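Local coordinates for protein acyl-coa oxidase (Arabidopsis thaliana, PDB 1W07) that catalyses the FAD-dependent desaturation of long- and medium-chain acyl-CoAs to 2-trans-enoyl-CoAs in peroxisomal beta-oxidation, passing the electrons to oxygen to give hydrogen peroxide, at residues B[138-152]-B[164-176]. The protein carries 1 engineered substitution. Sequence-based numbering, arbitrary orientation. Where two conformers were deposited one is given.
With FAD (flavin-adenine dinucleotide), chain I.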
loop_
_atom_site.group_PDB
_atom_site.type_symbol
_atom_site.label_atom_id
_atom_site.label_comp_id
_atom_site.label_asym_id
_atom_site.label_seq_id
_atom_site.Cartn_x
_atom_site.Cartn_y
_atom_site.Cartn_z
ATOM N N THR B 138 10.814 5.063 -22.519
ATOM C CA THR B 138 10.002 6.046 -21.815
ATOM C C THR B 138 10.609 7.448 -21.740
ATOM O O THR B 138 11.820 7.617 -21.615
ATOM C CB THR B 138 9.689 5.548 -20.391
ATOM O OG1 THR B 138 8.950 4.327 -20.492
ATOM C CG2 THR B 138 8.874 6.573 -19.619
ATOM N N GLU B 139 9.738 8.449 -21.817
ATOM C CA GLU B 139 10.148 9.841 -21.739
ATOM C C GLU B 139 9.316 10.508 -20.652
ATOM O O GLU B 139 8.379 9.915 -20.126
ATOM C CB GLU B 139 9.906 10.563 -23.079
ATOM C CG GLU B 139 10.291 9.735 -24.307
ATOM C CD GLU B 139 10.196 10.501 -25.631
ATOM O OE1 GLU B 139 9.209 11.237 -25.849
ATOM O OE2 GLU B 139 11.109 10.335 -26.463
ATOM N N LEU B 140 9.665 11.746 -20.325
ATOM C CA LEU B 140 8.937 12.507 -19.321
ATOM C C LEU B 140 7.454 12.556 -19.655
ATOM O O LEU B 140 6.602 12.311 -18.803
ATOM C CB LEU B 140 9.473 13.940 -19.231
ATOM C CG LEU B 140 10.551 14.193 -18.174
ATOM C CD1 LEU B 140 11.173 15.574 -18.361
ATOM C CD2 LEU B 140 9.925 14.065 -16.792
ATOM N N GLY B 141 7.146 12.861 -20.908
ATOM C CA GLY B 141 5.756 12.961 -21.305
ATOM C C GLY B 141 5.049 11.717 -21.784
ATOM O O GLY B 141 3.829 11.747 -21.934
ATOM N N HIS B 142 5.779 10.624 -22.014
ATOM C CA HIS B 142 5.153 9.396 -22.524
ATOM C C HIS B 142 5.749 8.087 -22.009
ATOM O O HIS B 142 6.950 7.823 -22.154
ATOM C CB HIS B 142 5.191 9.374 -24.064
ATOM C CG HIS B 142 4.396 10.467 -24.704
ATOM N ND1 HIS B 142 4.859 11.760 -24.820
ATOM C CD2 HIS B 142 3.148 10.466 -25.227
ATOM C CE1 HIS B 142 3.929 12.508 -25.384
ATOM N NE2 HIS B 142 2.882 11.747 -25.641
ATOM N N GLY B 143 4.875 7.270 -21.429
ATOM C CA GLY B 143 5.267 5.981 -20.896
ATOM C C GLY B 143 4.377 4.917 -21.509
ATOM O O GLY B 143 4.816 4.167 -22.379
ATOM N N SER B 144 3.119 4.855 -21.074
ATOM C CA SER B 144 2.189 3.864 -21.600
ATOM C C SER B 144 1.950 4.045 -23.098
ATOM O O SER B 144 1.865 3.061 -23.843
ATOM C CB SER B 144 0.851 3.935 -20.851
ATOM O OG SER B 144 0.980 3.508 -19.504
ATOM N N ASN B 145 1.829 5.294 -23.541
ATOM C CA ASN B 145 1.595 5.567 -24.957
ATOM C C ASN B 145 2.894 5.716 -25.734
ATOM O O ASN B 145 3.317 6.832 -26.058
ATOM C CB ASN B 145 0.755 6.838 -25.133
ATOM C CG ASN B 145 0.503 7.156 -26.596
ATOM O OD1 ASN B 145 0.412 6.250 -27.429
ATOM N ND2 ASN B 145 0.386 8.437 -26.915
ATOM N N VAL B 146 3.512 4.577 -26.046
ATOM C CA VAL B 146 4.768 4.562 -26.777
ATOM C C VAL B 146 4.676 5.265 -28.126
ATOM O O VAL B 146 5.636 5.897 -28.564
ATOM C CB VAL B 146 5.273 3.103 -26.997
ATOM C CG1 VAL B 146 6.680 3.121 -27.611
ATOM C CG2 VAL B 146 5.297 2.359 -25.679
ATOM N N GLN B 147 3.526 5.167 -28.786
ATOM C CA GLN B 147 3.370 5.800 -30.093
ATOM C C GLN B 147 3.422 7.316 -30.005
ATOM O O GLN B 147 3.493 8.001 -31.029
ATOM C CB GLN B 147 2.063 5.354 -30.746
ATOM C CG GLN B 147 2.017 3.855 -31.033
ATOM C CD GLN B 147 3.180 3.395 -31.898
ATOM O OE1 GLN B 147 3.361 3.880 -33.014
ATOM N NE2 GLN B 147 3.975 2.458 -31.384
ATOM N N GLY B 148 3.411 7.841 -28.781
ATOM C CA GLY B 148 3.472 9.282 -28.583
ATOM C C GLY B 148 4.872 9.810 -28.299
ATOM O O GLY B 148 5.026 11.009 -28.077
ATOM N N LEU B 149 5.883 8.938 -28.298
ATOM C CA LEU B 149 7.263 9.374 -28.048
ATOM C C LEU B 149 7.597 10.556 -28.950
ATOM O O LEU B 149 7.188 10.571 -30.115
ATOM C CB LEU B 149 8.261 8.240 -28.318
ATOM C CG LEU B 149 8.134 7.013 -27.415
ATOM C CD1 LEU B 149 9.260 6.033 -27.729
ATOM C CD2 LEU B 149 8.166 7.450 -25.949
ATOM N N GLU B 150 8.339 11.524 -28.405
ATOM C CA GLU B 150 8.728 12.745 -29.118
ATOM C C GLU B 150 10.155 12.719 -29.663
ATOM O O GLU B 150 10.479 13.466 -30.586
ATOM C CB GLU B 150 8.590 13.967 -28.197
ATOM C CG GLU B 150 7.211 14.152 -27.592
ATOM C CD GLU B 150 7.118 15.370 -26.698
ATOM O OE1 GLU B 150 7.291 16.503 -27.204
ATOM O OE2 GLU B 150 6.876 15.201 -25.483
ATOM N N THR B 151 11.015 11.885 -29.092
ATOM C CA THR B 151 12.392 11.825 -29.572
ATOM C C THR B 151 12.384 11.465 -31.058
ATOM O O THR B 151 11.623 10.603 -31.498
ATOM C CB THR B 151 13.219 10.796 -28.763
ATOM O OG1 THR B 151 13.219 11.185 -27.385
ATOM C CG2 THR B 151 14.681 10.750 -29.271
ATOM N N THR B 152 13.215 12.142 -31.838
ATOM C CA THR B 152 13.261 11.874 -33.266
ATOM C C THR B 152 14.588 11.309 -33.735
ATOM O O THR B 152 15.624 11.545 -33.122
ATOM C CB THR B 152 12.966 13.153 -34.080
ATOM O OG1 THR B 152 13.909 14.164 -33.731
ATOM C CG2 THR B 152 11.588 13.662 -33.783
ATOM N N ILE B 164 19.724 11.842 -33.931
ATOM C CA ILE B 164 18.812 11.643 -32.797
ATOM C C ILE B 164 18.689 12.973 -32.067
ATOM O O ILE B 164 19.705 13.584 -31.725
ATOM C CB ILE B 164 19.371 10.600 -31.811
ATOM C CG1 ILE B 164 19.862 9.363 -32.577
ATOM C CG2 ILE B 164 18.306 10.224 -30.775
ATOM C CD1 ILE B 164 18.771 8.632 -33.381
ATOM N N HIS B 165 17.458 13.424 -31.821
ATOM C CA HIS B 165 17.268 14.701 -31.146
ATOM C C HIS B 165 16.096 14.727 -30.166
ATOM O O HIS B 165 15.091 14.035 -30.351
ATOM C CB HIS B 165 17.078 15.822 -32.177
ATOM C CG HIS B 165 17.130 17.202 -31.599
ATOM N ND1 HIS B 165 18.241 17.695 -30.949
ATOM C CD2 HIS B 165 16.209 18.196 -31.577
ATOM C CE1 HIS B 165 18.006 18.937 -30.558
ATOM N NE2 HIS B 165 16.779 19.265 -30.923
ATOM N N THR B 166 16.241 15.536 -29.121
ATOM C CA THR B 166 15.204 15.700 -28.101
ATOM C C THR B 166 14.535 17.050 -28.356
ATOM O O THR B 166 15.014 18.091 -27.894
ATOM C CB THR B 166 15.817 15.677 -26.682
ATOM O OG1 THR B 166 16.559 14.458 -26.502
ATOM C CG2 THR B 166 14.715 15.751 -25.627
ATOM N N PRO B 167 13.417 17.044 -29.102
ATOM C CA PRO B 167 12.651 18.245 -29.452
ATOM C C PRO B 167 12.384 19.202 -28.289
ATOM O O PRO B 167 12.718 20.385 -28.372
ATOM C CB PRO B 167 11.360 17.671 -30.028
ATOM C CG PRO B 167 11.821 16.420 -30.672
ATOM C CD PRO B 167 12.764 15.839 -29.641
ATOM N N THR B 168 11.777 18.680 -27.226
ATOM C CA THR B 168 11.445 19.472 -26.051
ATOM C C THR B 168 11.854 18.779 -24.762
ATOM O O THR B 168 12.288 17.627 -24.775
ATOM C CB THR B 168 9.936 19.730 -25.978
ATOM O OG1 THR B 168 9.229 18.477 -26.016
ATOM C CG2 THR B 168 9.498 20.600 -27.144
ATOM N N GLN B 169 11.723 19.480 -23.641
ATOM C CA GLN B 169 12.117 18.907 -22.357
ATOM C C GLN B 169 11.327 17.640 -22.053
ATOM O O GLN B 169 11.872 16.687 -21.510
ATOM C CB GLN B 169 11.919 19.937 -21.241
ATOM C CG GLN B 169 12.496 19.508 -19.905
ATOM C CD GLN B 169 12.304 20.564 -18.841
ATOM O OE1 GLN B 169 11.188 21.030 -18.612
ATOM N NE2 GLN B 169 13.388 20.945 -18.181
ATOM N N THR B 170 10.047 17.638 -22.418
ATOM C CA THR B 170 9.176 16.489 -22.180
ATOM C C THR B 170 9.546 15.287 -23.056
ATOM O O THR B 170 9.056 14.175 -22.834
ATOM C CB THR B 170 7.678 16.844 -22.412
ATOM O OG1 THR B 170 7.480 17.298 -23.762
ATOM C CG2 THR B 170 7.251 17.943 -21.454
ATOM N N ALA B 171 10.422 15.513 -24.037
ATOM C CA ALA B 171 10.865 14.452 -24.935
ATOM C C ALA B 171 12.042 13.709 -24.299
ATOM O O ALA B 171 12.455 12.655 -24.781
ATOM C CB ALA B 171 11.283 15.042 -26.287
ATOM N N SER B 172 12.575 14.269 -23.224
ATOM C CA SER B 172 13.709 13.663 -22.525
ATOM C C SER B 172 13.387 12.246 -22.043
ATOM O O SER B 172 12.307 12.002 -21.506
ATOM C CB SER B 172 14.101 14.522 -21.318
ATOM O OG SER B 172 14.334 15.867 -21.692
ATOM N N LYS B 173 14.320 11.321 -22.227
ATOM C CA LYS B 173 14.124 9.940 -21.778
ATOM C C LYS B 173 14.082 10.049 -20.263
ATOM O O LYS B 173 14.810 10.851 -19.677
ATOM C CB LYS B 173 15.279 9.034 -22.220
ATOM C CG LYS B 173 15.348 8.847 -23.720
ATOM C CD LYS B 173 14.018 8.312 -24.237
ATOM C CE LYS B 173 14.006 8.208 -25.752
ATOM N NZ LYS B 173 12.713 7.679 -26.296
ATOM N N TRP B 174 13.242 9.243 -19.626
ATOM C CA TRP B 174 13.072 9.324 -18.181
ATOM C C TRP B 174 12.575 7.980 -17.647
ATOM O O TRP B 174 11.555 7.472 -18.114
ATOM C CB TRP B 174 12.053 10.443 -17.898
ATOM C CG TRP B 174 11.948 10.894 -16.467
ATOM C CD1 TRP B 174 11.225 10.302 -15.465
ATOM C CD2 TRP B 174 12.628 11.998 -15.871
ATOM N NE1 TRP B 174 11.425 10.971 -14.290
ATOM C CE2 TRP B 174 12.277 12.020 -14.508
ATOM C CE3 TRP B 174 13.511 12.976 -16.361
ATOM C CZ2 TRP B 174 12.777 12.983 -13.618
ATOM C CZ3 TRP B 174 14.008 13.930 -15.485
ATOM C CH2 TRP B 174 13.637 13.925 -14.119
ATOM N N TRP B 175 13.329 7.438 -16.689
ATOM C CA TRP B 175 13.091 6.154 -16.004
ATOM C C TRP B 175 14.011 4.976 -16.336
ATOM O O TRP B 175 14.187 4.080 -15.504
ATOM C CB TRP B 175 11.625 5.673 -16.154
ATOM C CG TRP B 175 10.711 6.293 -15.139
ATOM C CD1 TRP B 175 9.710 7.184 -15.367
ATOM C CD2 TRP B 175 10.827 6.173 -13.711
ATOM N NE1 TRP B 175 9.198 7.643 -14.166
ATOM C CE2 TRP B 175 9.871 7.041 -13.136
ATOM C CE3 TRP B 175 11.656 5.423 -12.866
ATOM C CZ2 TRP B 175 9.722 7.183 -11.756
ATOM C CZ3 TRP B 175 11.509 5.563 -11.485
ATOM C CH2 TRP B 175 10.548 6.439 -10.947
ATOM N N PRO B 176 14.612 4.940 -17.545
ATOM C CA PRO B 176 15.479 3.815 -17.888
ATOM C C PRO B 176 16.473 3.345 -16.816
ATOM O O PRO B 176 17.357 4.093 -16.399
ATOM C CB PRO B 176 16.154 4.290 -19.166
ATOM C CG PRO B 176 15.005 5.013 -19.853
ATOM C CD PRO B 176 14.486 5.863 -18.694
HETATM P PA FAD I . 0.273 6.729 -17.619
HETATM O O1A FAD I . 0.134 5.713 -18.685
HETATM O O2A FAD I . 0.457 8.140 -18.023
HETATM O O5B FAD I . -0.996 6.606 -16.639
HETATM C C5B FAD I . -1.193 7.530 -15.566
HETATM C C4B FAD I . -2.628 7.425 -15.041
HETATM O O4B FAD I . -3.512 7.675 -16.150
HETATM C C3B FAD I . -2.934 6.008 -14.547
HETATM O O3B FAD I . -3.980 6.053 -13.574
HETATM C C2B FAD I . -3.415 5.321 -15.823
HETATM O O2B FAD I . -4.329 4.270 -15.504
HETATM C C1B FAD I . -4.212 6.460 -16.467
HETATM N N9A FAD I . -4.325 6.271 -17.932
HETATM C C8A FAD I . -3.368 6.498 -18.832
HETATM N N7A FAD I . -3.825 6.214 -20.052
HETATM C C5A FAD I . -5.080 5.797 -19.930
HETATM C C6A FAD I . -6.049 5.385 -20.837
HETATM N N6A FAD I . -5.774 5.260 -22.131
HETATM N N1A FAD I . -7.317 5.044 -20.351
HETATM C C2A FAD I . -7.580 5.116 -18.979
HETATM N N3A FAD I . -6.629 5.502 -18.147
HETATM C C4A FAD I . -5.402 5.841 -18.580
HETATM N N1 FAD I . 10.865 2.710 -19.158
HETATM C C2 FAD I . 11.869 2.379 -20.076
HETATM O O2 FAD I . 11.764 2.721 -21.251
HETATM N N3 FAD I . 12.995 1.668 -19.633
HETATM C C4 FAD I . 13.113 1.301 -18.287
HETATM O O4 FAD I . 14.091 0.648 -17.917
HETATM C C4X FAD I . 12.121 1.655 -17.378
HETATM N N5 FAD I . 12.260 1.365 -16.013
HETATM C C5X FAD I . 11.279 1.732 -15.088
HETATM C C6 FAD I . 11.491 1.536 -13.728
HETATM C C7 FAD I . 10.567 2.004 -12.801
HETATM C C7M FAD I . 10.844 1.784 -11.314
HETATM C C8 FAD I . 9.416 2.669 -13.238
HETATM C C8M FAD I . 8.382 3.193 -12.240
HETATM C C9 FAD I . 9.204 2.851 -14.600
HETATM C C9A FAD I . 10.125 2.389 -15.534
HETATM N N10 FAD I . 9.959 2.630 -16.905
HETATM C C10 FAD I . 10.997 2.348 -17.810
HETATM C "C1'" FAD I . 8.737 3.295 -17.422
HETATM C "C2'" FAD I . 7.575 2.297 -17.461
HETATM O "O2'" FAD I . 7.952 1.139 -18.209
HETATM C "C3'" FAD I . 6.273 2.865 -18.032
HETATM O "O3'" FAD I . 6.502 3.349 -19.358
HETATM C "C4'" FAD I . 5.704 4.006 -17.185
HETATM O "O4'" FAD I . 5.949 3.796 -15.792
HETATM C "C5'" FAD I . 4.199 4.109 -17.434
HETATM O "O5'" FAD I . 3.608 5.041 -16.529
HETATM P P FAD I . 3.024 6.442 -17.054
HETATM O O1P FAD I . 3.672 7.504 -16.255
HETATM O O2P FAD I . 3.142 6.485 -18.529
HETATM O O3P FAD I . 1.477 6.320 -16.637
HETATM O O HOH W 1 15.013 12.194 -25.780
#
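Leu140 lays its CD2 methyl over one face of the Trp174 indole, 3.8 Å from the centroid of the five-membered ring, a CH-pi contact; at the edge of that indole, in plane, sits CD1 of Trp175. The Trp175 ring has Trp174 NE1 over one face and the dimethylbenzene end of the flavin over the other, while CG2 of Thr138 meets its edge. Thr138 carries the flavin's pyrimidine side: its N donates to FAD O2, and OG1, held beside the backbone N (chi1 -61°), donates to FAD N1 at 2.8 Å and accepts from FAD O3'. Thr138 O takes the Trp174 N-H, N to O 2.9 Å, the donor standing 38° out of the carbonyl plane. Leu140 N and Gly141 N add backbone hydrogen bonds to Ser172 O and Thr170 O, and Leu140 O is hydrogen-bonded to Arg310 and His402 of the second subunit. Behind this, the buried Glu139 carboxylate is gripped from several sides. Glu139 OE1 receives the Glu150 N-H almost straight, N to OE1 2.7 Å. Glu139 OE2 takes Thr151 N on its syn lone pair, and Lys173 NZ reaches Glu139 OE2 from the anti side at 3.1 Å as a salt bridge, while also donating to Gln137 O and Tyr189 O. A glutamine in place of Glu139 would probably leave the buried Lys173 ammonium without its countercharge and weaken the hold on the chain at Glu150 and Thr151. Farther out, Glu150 OE2 accepts from Thr170 OG1 at 2.8 Å, and Thr152 and His165 form an antiparallel hydrogen-bonded pair. Through Thr138 and Trp175 the two segments line the flavin site of the beta domain characteristic of the acyl-CoA dehydrogenase and oxidase fold.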